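Local coordinates for malate dehydrogenase (Aeropyrum pernix, PDB 2D4A), which catalyses the reversible oxidation of (S)-malate to oxaloacetate with either NAD or NADP as cofactor, and can also oxidize tartrate, at residues L72-I77 and V113-P118; A91-M96 and D120-V125; D109-I114 and R136-S141. One frame throughout, in Å; residues are numbered along the deposited sequence.

Contact 1 (L72-I77 and V113-P118)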
loop_
_atom_site.group_PDB
_atom_site.type_symbol
_atom_site.label_atom_id
_atom_site.label_comp_id
_atom_site.label_asym_id
_atom_site.label_seq_id
_atom_site.Cartn_x
_atom_site.Cartn_y
_atom_site.Cartn_z
ATOM N N LEU B 72 14.704 17.173 -1.873
ATOM C CA LEU B 72 13.901 17.629 -0.747
ATOM C C LEU B 72 14.786 18.332 0.284
ATOM O O LEU B 72 15.675 17.717 0.871
ATOM C CB LEU B 72 13.175 16.441 -0.102
ATOM C CG LEU B 72 12.268 15.572 -0.995
ATOM C CD1 LEU B 72 11.643 14.472 -0.156
ATOM C CD2 LEU B 72 11.186 16.411 -1.649
ATOM N N VAL B 73 14.540 19.625 0.492
ATOM C CA VAL B 73 15.303 20.429 1.440
ATOM C C VAL B 73 14.581 20.527 2.787
ATOM O O VAL B 73 13.457 21.036 2.890
ATOM C CB VAL B 73 15.563 21.834 0.863
ATOM C CG1 VAL B 73 16.290 22.704 1.877
ATOM C CG2 VAL B 73 16.386 21.715 -0.415
ATOM N N THR B 74 15.266 20.033 3.816
ATOM C CA THR B 74 14.760 19.979 5.186
ATOM C C THR B 74 15.889 20.323 6.156
ATOM O O THR B 74 15.720 20.274 7.372
ATOM C CB THR B 74 14.300 18.562 5.499
ATOM O OG1 THR B 74 15.445 17.703 5.526
ATOM C CG2 THR B 74 13.359 18.048 4.408
ATOM N N ALA B 75 17.033 20.685 5.590
ATOM C CA ALA B 75 18.229 21.001 6.347
ATOM C C ALA B 75 18.175 22.105 7.395
ATOM O O ALA B 75 19.109 22.237 8.183
ATOM C CB ALA B 75 19.366 21.287 5.389
ATOM N N GLY B 76 17.127 22.825 7.490
ATOM C CA GLY B 76 17.247 23.939 8.391
ATOM C C GLY B 76 17.448 23.527 9.854
ATOM O O GLY B 76 17.929 22.434 10.133
ATOM N N ILE B 77 16.978 24.406 10.689
ATOM C CA ILE B 77 16.947 24.357 12.148
ATOM C C ILE B 77 15.518 24.519 12.610
ATOM O O ILE B 77 14.796 25.340 12.000
ATOM C CB ILE B 77 17.935 25.240 12.868
ATOM C CG1 ILE B 77 17.886 25.207 14.373
ATOM C CG2 ILE B 77 18.094 26.637 12.361
ATOM C CD1 ILE B 77 18.211 23.918 15.061
ATOM N N VAL B 113 12.072 21.104 -3.119
ATOM C CA VAL B 113 10.883 21.376 -2.268
ATOM C C VAL B 113 11.430 21.745 -0.881
ATOM O O VAL B 113 12.254 20.973 -0.359
ATOM C CB VAL B 113 9.924 20.197 -2.190
ATOM C CG1 VAL B 113 8.703 20.490 -1.303
ATOM C CG2 VAL B 113 9.396 19.763 -3.562
ATOM N N ILE B 114 11.139 22.847 -0.364
ATOM C CA ILE B 114 11.677 23.249 0.937
ATOM C C ILE B 114 10.638 23.056 2.040
ATOM O O ILE B 114 9.448 23.248 1.805
ATOM C CB ILE B 114 12.058 24.746 0.940
ATOM C CG1 ILE B 114 12.698 25.132 -0.402
ATOM C CG2 ILE B 114 12.982 25.052 2.109
ATOM C CD1 ILE B 114 14.003 24.441 -0.684
ATOM N N THR B 115 11.088 22.660 3.231
ATOM C CA THR B 115 10.190 22.510 4.385
ATOM C C THR B 115 10.627 23.531 5.441
ATOM O O THR B 115 9.826 23.983 6.252
ATOM C CB THR B 115 10.245 21.107 5.069
ATOM O OG1 THR B 115 11.570 20.862 5.538
ATOM C CG2 THR B 115 9.828 19.999 4.122
ATOM N N THR B 116 11.907 23.887 5.407
ATOM C CA THR B 116 12.488 24.831 6.347
ATOM C C THR B 116 11.632 26.075 6.568
ATOM O O THR B 116 11.111 26.659 5.613
ATOM C CB THR B 116 13.894 25.275 5.892
ATOM O OG1 THR B 116 14.623 24.142 5.405
ATOM C CG2 THR B 116 14.662 25.888 7.058
ATOM N N ASN B 117 11.502 26.481 7.833
ATOM C CA ASN B 117 10.704 27.653 8.216
ATOM C C ASN B 117 11.555 28.849 8.643
ATOM O O ASN B 117 12.630 28.681 9.214
ATOM C CB ASN B 117 9.742 27.284 9.345
ATOM C CG ASN B 117 8.503 26.589 8.844
ATOM O OD1 ASN B 117 7.809 27.100 7.973
ATOM N ND2 ASN B 117 8.209 25.425 9.398
ATOM N N PRO B 118 11.083 30.080 8.378
ATOM C CA PRO B 118 9.830 30.420 7.687
ATOM C C PRO B 118 9.844 30.047 6.198
ATOM O O PRO B 118 10.540 30.680 5.406
ATOM C CB PRO B 118 9.724 31.939 7.895
ATOM C CG PRO B 118 10.443 32.158 9.171
ATOM C CD PRO B 118 11.659 31.275 9.012
#

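Contact 2 (A91-M96 and D120-V125)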
loop_
_atom_site.group_PDB
_atom_site.type_symbol
_atom_site.label_atom_id
_atom_site.label_comp_id
_atom_site.label_asym_id
_atom_site.label_seq_id
_atom_site.Cartn_x
_atom_site.Cartn_y
_atom_site.Cartn_z
ATOM N N ALA B 91 19.357 32.489 10.491
ATOM C CA ALA B 91 20.095 31.239 10.581
ATOM C C ALA B 91 19.749 30.343 9.380
ATOM O O ALA B 91 20.632 29.972 8.606
ATOM C CB ALA B 91 19.756 30.527 11.894
ATOM N N ASN B 92 18.464 30.017 9.222
ATOM C CA ASN B 92 17.999 29.162 8.129
ATOM C C ASN B 92 18.224 29.778 6.739
ATOM O O ASN B 92 18.425 29.051 5.747
ATOM C CB ASN B 92 16.522 28.790 8.340
ATOM C CG ASN B 92 16.326 27.811 9.506
ATOM O OD1 ASN B 92 17.186 26.967 9.771
ATOM N ND2 ASN B 92 15.196 27.912 10.188
ATOM N N ALA B 93 18.202 31.111 6.673
ATOM C CA ALA B 93 18.447 31.826 5.422
ATOM C C ALA B 93 19.875 31.516 4.987
ATOM O O ALA B 93 20.135 31.275 3.810
ATOM C CB ALA B 93 18.274 33.324 5.626
ATOM N N ASN B 94 20.802 31.511 5.939
ATOM C CA ASN B 94 22.186 31.214 5.608
ATOM C C ASN B 94 22.310 29.792 5.122
ATOM O O ASN B 94 23.034 29.512 4.172
ATOM C CB ASN B 94 23.083 31.432 6.819
ATOM C CG ASN B 94 23.271 32.899 7.128
ATOM O OD1 ASN B 94 23.933 33.621 6.376
ATOM N ND2 ASN B 94 22.677 33.358 8.229
ATOM N N THR B 95 21.595 28.888 5.772
ATOM C CA THR B 95 21.633 27.496 5.371
ATOM C C THR B 95 21.145 27.345 3.936
ATOM O O THR B 95 21.810 26.719 3.110
ATOM C CB THR B 95 20.759 26.655 6.287
ATOM O OG1 THR B 95 21.297 26.697 7.613
ATOM C CG2 THR B 95 20.711 25.221 5.801
ATOM N N MET B 96 19.983 27.921 3.647
ATOM C CA MET B 96 19.414 27.848 2.309
ATOM C C MET B 96 20.426 28.329 1.258
ATOM O O MET B 96 20.699 27.625 0.296
ATOM C CB MET B 96 18.118 28.673 2.246
ATOM C CG MET B 96 16.995 28.188 3.193
ATOM S SD MET B 96 16.433 26.487 2.895
ATOM C CE MET B 96 17.537 25.570 3.957
ATOM N N ASP B 120 8.052 30.585 3.483
ATOM C CA ASP B 120 7.901 31.657 2.505
ATOM C C ASP B 120 9.203 32.413 2.279
ATOM O O ASP B 120 9.643 32.580 1.138
ATOM C CB ASP B 120 6.790 32.591 2.971
ATOM C CG ASP B 120 5.490 31.849 3.190
ATOM O OD1 ASP B 120 5.028 31.770 4.349
ATOM O OD2 ASP B 120 4.948 31.331 2.191
ATOM N N ALA B 121 9.820 32.866 3.362
ATOM C CA ALA B 121 11.079 33.581 3.249
ATOM C C ALA B 121 12.165 32.650 2.698
ATOM O O ALA B 121 12.941 33.048 1.835
ATOM C CB ALA B 121 11.489 34.125 4.606
ATOM N N MET B 122 12.202 31.412 3.191
ATOM C CA MET B 122 13.199 30.441 2.754
ATOM C C MET B 122 13.034 30.127 1.276
ATOM O O MET B 122 14.014 29.997 0.545
ATOM C CB MET B 122 13.087 29.150 3.565
ATOM C CG MET B 122 13.413 29.295 5.050
ATOM S SD MET B 122 15.047 30.041 5.380
ATOM C CE MET B 122 14.565 31.732 5.851
ATOM N N THR B 123 11.789 29.992 0.835
ATOM C CA THR B 123 11.520 29.714 -0.566
ATOM C C THR B 123 12.052 30.874 -1.401
ATOM O O THR B 123 12.613 30.670 -2.472
ATOM C CB THR B 123 10.015 29.561 -0.810
ATOM O OG1 THR B 123 9.518 28.472 -0.024
ATOM C CG2 THR B 123 9.734 29.294 -2.281
ATOM N N TYR B 124 11.881 32.090 -0.891
ATOM C CA TYR B 124 12.342 33.292 -1.574
ATOM C C TYR B 124 13.860 33.257 -1.770
ATOM O O TYR B 124 14.351 33.367 -2.891
ATOM C CB TYR B 124 11.931 34.530 -0.769
ATOM C CG TYR B 124 12.174 35.856 -1.459
ATOM C CD1 TYR B 124 13.448 36.423 -1.500
ATOM C CD2 TYR B 124 11.119 36.550 -2.067
ATOM C CE1 TYR B 124 13.667 37.647 -2.124
ATOM C CE2 TYR B 124 11.326 37.776 -2.696
ATOM C CZ TYR B 124 12.605 38.315 -2.719
ATOM O OH TYR B 124 12.829 39.518 -3.347
ATOM N N VAL B 125 14.600 33.090 -0.682
ATOM C CA VAL B 125 16.057 33.042 -0.752
ATOM C C VAL B 125 16.555 31.938 -1.690
ATOM O O VAL B 125 17.455 32.158 -2.503
ATOM C CB VAL B 125 16.662 32.834 0.658
ATOM C CG1 VAL B 125 18.130 32.473 0.557
ATOM C CG2 VAL B 125 16.487 34.103 1.482
#

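Contact 3 (D109-I114 and R136-S141)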
loop_
_atom_site.group_PDB
_atom_site.type_symbol
_atom_site.label_atom_id
_atom_site.label_comp_id
_atom_site.label_asym_id
_atom_site.label_seq_id
_atom_site.Cartn_x
_atom_site.Cartn_y
_atom_site.Cartn_z
ATOM N N ASP B 109 18.645 20.459 -13.200
ATOM C CA ASP B 109 17.346 20.079 -13.736
ATOM C C ASP B 109 16.340 19.520 -12.722
ATOM O O ASP B 109 15.210 19.187 -13.089
ATOM C CB ASP B 109 17.598 19.074 -14.857
ATOM C CG ASP B 109 18.760 18.147 -14.537
ATOM O OD1 ASP B 109 19.391 17.595 -15.476
ATOM O OD2 ASP B 109 19.036 17.972 -13.322
ATOM N N ALA B 110 16.743 19.443 -11.455
ATOM C CA ALA B 110 15.896 18.905 -10.384
ATOM C C ALA B 110 14.797 19.835 -9.863
ATOM O O ALA B 110 14.864 21.046 -10.045
ATOM C CB ALA B 110 16.773 18.474 -9.220
ATOM N N ILE B 111 13.751 19.256 -9.273
ATOM C CA ILE B 111 12.658 20.018 -8.619
ATOM C C ILE B 111 12.995 20.030 -7.110
ATOM O O ILE B 111 13.439 19.031 -6.570
ATOM C CB ILE B 111 11.275 19.428 -8.820
ATOM C CG1 ILE B 111 10.903 19.242 -10.301
ATOM C CG2 ILE B 111 10.198 20.351 -8.206
ATOM C CD1 ILE B 111 9.583 18.549 -10.556
ATOM N N VAL B 112 13.106 21.352 -6.527
ATOM C CA VAL B 112 13.401 21.411 -5.104
ATOM C C VAL B 112 12.175 21.753 -4.287
ATOM O O VAL B 112 11.296 22.494 -4.724
ATOM C CB VAL B 112 14.551 22.399 -4.792
ATOM C CG1 VAL B 112 15.745 21.954 -5.546
ATOM C CG2 VAL B 112 14.209 23.827 -5.188
ATOM N N VAL B 113 12.072 21.104 -3.119
ATOM C CA VAL B 113 10.883 21.376 -2.268
ATOM C C VAL B 113 11.430 21.745 -0.881
ATOM O O VAL B 113 12.254 20.973 -0.359
ATOM C CB VAL B 113 9.924 20.197 -2.190
ATOM C CG1 VAL B 113 8.703 20.490 -1.303
ATOM C CG2 VAL B 113 9.396 19.763 -3.562
ATOM N N ILE B 114 11.139 22.847 -0.364
ATOM C CA ILE B 114 11.677 23.249 0.937
ATOM C C ILE B 114 10.638 23.056 2.040
ATOM O O ILE B 114 9.448 23.248 1.805
ATOM C CB ILE B 114 12.058 24.746 0.940
ATOM C CG1 ILE B 114 12.698 25.132 -0.402
ATOM C CG2 ILE B 114 12.982 25.052 2.109
ATOM C CD1 ILE B 114 14.003 24.441 -0.684
ATOM N N ARG B 136 10.056 25.233 -10.387
ATOM C CA ARG B 136 10.903 24.208 -9.784
ATOM C C ARG B 136 11.453 24.528 -8.392
ATOM O O ARG B 136 12.343 23.833 -7.893
ATOM C CB ARG B 136 12.053 23.842 -10.732
ATOM C CG ARG B 136 11.602 23.040 -11.944
ATOM C CD ARG B 136 12.710 22.140 -12.478
ATOM N NE ARG B 136 13.611 22.839 -13.392
ATOM C CZ ARG B 136 14.857 23.212 -13.105
ATOM N NH1 ARG B 136 15.385 22.958 -11.917
ATOM N NH2 ARG B 136 15.577 23.852 -14.017
ATOM N N VAL B 137 10.940 25.585 -7.771
ATOM C CA VAL B 137 11.351 25.948 -6.413
ATOM C C VAL B 137 10.050 25.954 -5.608
ATOM O O VAL B 137 9.300 26.922 -5.655
ATOM C CB VAL B 137 11.998 27.354 -6.337
ATOM C CG1 VAL B 137 12.497 27.593 -4.924
ATOM C CG2 VAL B 137 13.155 27.472 -7.322
ATOM N N ILE B 138 9.786 24.868 -4.880
ATOM C CA ILE B 138 8.548 24.731 -4.110
ATOM C C ILE B 138 8.675 24.714 -2.593
ATOM O O ILE B 138 9.352 23.859 -2.025
ATOM C CB ILE B 138 7.784 23.423 -4.463
ATOM C CG1 ILE B 138 7.482 23.345 -5.961
ATOM C CG2 ILE B 138 6.473 23.373 -3.718
ATOM C CD1 ILE B 138 8.662 23.007 -6.810
ATOM N N GLY B 139 7.996 25.645 -1.930
ATOM C CA GLY B 139 8.019 25.664 -0.477
ATOM C C GLY B 139 6.794 24.900 -0.004
ATOM O O GLY B 139 5.694 25.158 -0.481
ATOM N N PHE B 140 6.854 23.975 0.938
ATOM C CA PHE B 140 5.679 23.271 1.500
ATOM C C PHE B 140 5.026 24.043 2.616
ATOM O O PHE B 140 5.725 24.440 3.572
ATOM C CB PHE B 140 6.224 21.898 1.980
ATOM C CG PHE B 140 5.202 21.011 2.613
ATOM C CD1 PHE B 140 4.417 20.153 1.875
ATOM C CD2 PHE B 140 5.016 21.101 3.996
ATOM C CE1 PHE B 140 3.443 19.391 2.502
ATOM C CE2 PHE B 140 4.056 20.339 4.616
ATOM C CZ PHE B 140 3.274 19.478 3.871
ATOM N N SER B 141 3.754 24.412 2.477
ATOM C CA SER B 141 2.967 25.119 3.486
ATOM C C SER B 141 1.518 24.780 3.540
ATOM O O SER B 141 0.896 24.256 4.513
ATOM C CB SER B 141 3.138 26.638 3.278
ATOM O OG SER B 141 2.819 27.043 1.969
#

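Contact 1 (L72-I77 and V113-P118)
The carbonyl oxygen Val73 O is held by one clear hydrogen bond, from Thr115 N at 2.9 Å and almost in line with the C=O axis, and by one CA-H...O contact from Ile114. A third neighbour, the hydroxyl Thr115 OG1, stands 3.3 Å from Val73 O, although its proton may be turned to another acceptor. On the amide side of the same residue, Val73 N donates to Val113 O over 2.8 Å, with an N-H...O angle of 159°. Together these bonds set strands 70-73 and 111-114 in parallel register, Leu72 beside Val113 and Val73 beside Ile114.

The side chains run in pairs, each lying alongside its partner and pointing the same way. On one face Leu72 CD2 rests 4.0 Å from Val113 CB, and this pair is covered by Leu229 of helix 223-237. On the other face Ile114 reaches across with its tip: CG1 stands anti to the carbonyl carbon and the chain bends again at chi2 (-64°), which brings CD1 to 3.4 Å from Val73 CB. Met96 and Met126 back this pair from helices 86-106 and 119-130.

Past the strand ends the two threonines continue the pairing, with Thr74 CG2 3.5 Å from Thr115 OG1, while Thr74 OG1 turns to Leu5 O. Thr116 CG2, anti to its backbone N, lies 3.5 Å from Gly76 CA, along the direction a side chain on Gly76 would take. Thr115, Thr116 and Asn117 probably bind NADP(+), and Asn117 also the substrate, consistent with the cofactor-binding edge of a Rossmann fold, where loops follow the C-terminal ends of adjacent parallel strands.

Contact 2 (A91-M96 and D120-V125)
Helices 86-106 and 119-130 meet here through sulfur and methyl groups, with no hydrogen bond between residues 91-96 and 120-125. Met122 does most of the touching. Its chain bends at both chi2 and chi3, so that SD comes against the backbone of the other helix, 3.5 Å from Asn92 C, and equally close to Met96 CG. The terminal CE turns to Ala93, lying 4.0 Å from Ala93 CB. Met96 and Met122 cross at about a right angle. An alanine at Met122 would remove the sulfur and methyl that touch Asn92, Ala93 and Met96, and would probably loosen the packing between the two helices.

The axes of the two segments approach to 9.3 Å and run in the same general direction, inclined by 31°, as expected for helices that follow neighbouring strands of a parallel Rossmann sheet and pack on the same face.

A branched apolar contact extends the interface one turn onward: Val125 CG1, anti to its backbone N, approaches Ala93 O and lies 4.2 Å from Met96 CB.

The polar element is Asn92, a probable NADP(+) ligand. Of its side chain, CB is the atom that touches Met122; its amide is used outside the two helices, OD1 accepting from Ile77 N and ND2 donating to Asn117 O.

Contact 3 (D109-I114 and R136-S141)
Arg136 and Ile111 cross at about a right angle where the two segments begin. The arginine chain leaves with CG beside its own backbone N and bends at chi3 (-85°), passing its aliphatic part over Ile111, so that CD lies 4.1 Å from Ile111 CG1. The guanidinium then lies against the Asp109-Ala110 backbone just before strand 111-114: Asp109 C sits above one of its faces, and Ala110 O lies near its plane, taking a 2.7 Å hydrogen bond from NH1 that arrives from above the carbonyl plane. NH1 has a weak second hydrogen bond to Lys108 O, and the group makes a cation-pi contact with Phe132.

Further along the same face, Ile111 and Ile138 meet obliquely, CG2 of Ile111 against CD1 of Ile138 at 3.4 Å. Val113 also lies obliquely to Ile138, its CG2 4.1 Å from Ile138 CB.

The backbones beneath form a parallel beta ladder, in which Val112 N hydrogen-bonds to Arg136 O, Ile138 N to Val112 O, Ile114 N to Ile138 O and Phe140 N to Ile114 O; the last is the straightest, with an N-H...O angle of 175°. Strand 137-139 is thereby added to the sheet of the Rossmann domain, as its outermost strand within this chain, by the crossover through helix 119-130.

On the opposite face Val112 lies beside Val137, CG2 to CG1 at 4.1 Å. The first torsion of Val112 sets CG2 between its backbone N and carbonyl carbon, which also brings that methyl to Arg136 O. Gly139 pairs with Ile114, and its lack of a side chain leaves Thr123 of helix 119-130 to come up against its CA. Beyond it Phe140 meets residues 109-114 through CB, 3.5 Å from Ile114 O, while its ring leads away; the residue also packs on Glu49 of a second subunit.

Overall arrangement
From the N terminus, strand 70-73 opens the series. The chain passes through helix 86-106 and returns as strand 111-114, where contact 1 closes one beta-alpha-beta unit; helix 119-130 then leads to strand 137-139, where contact 3 closes the next. These two loops follow one another along the chain, sharing Val113 and Ile114, and neither nests in the other. Contact 2 crosses both, because its helices lie one inside each unit, so it ties the two crossovers to each other on one face of the sheet. Met96 SD touches Ile114 CG2, bringing contact 2 against the strand that contacts 1 and 3 share.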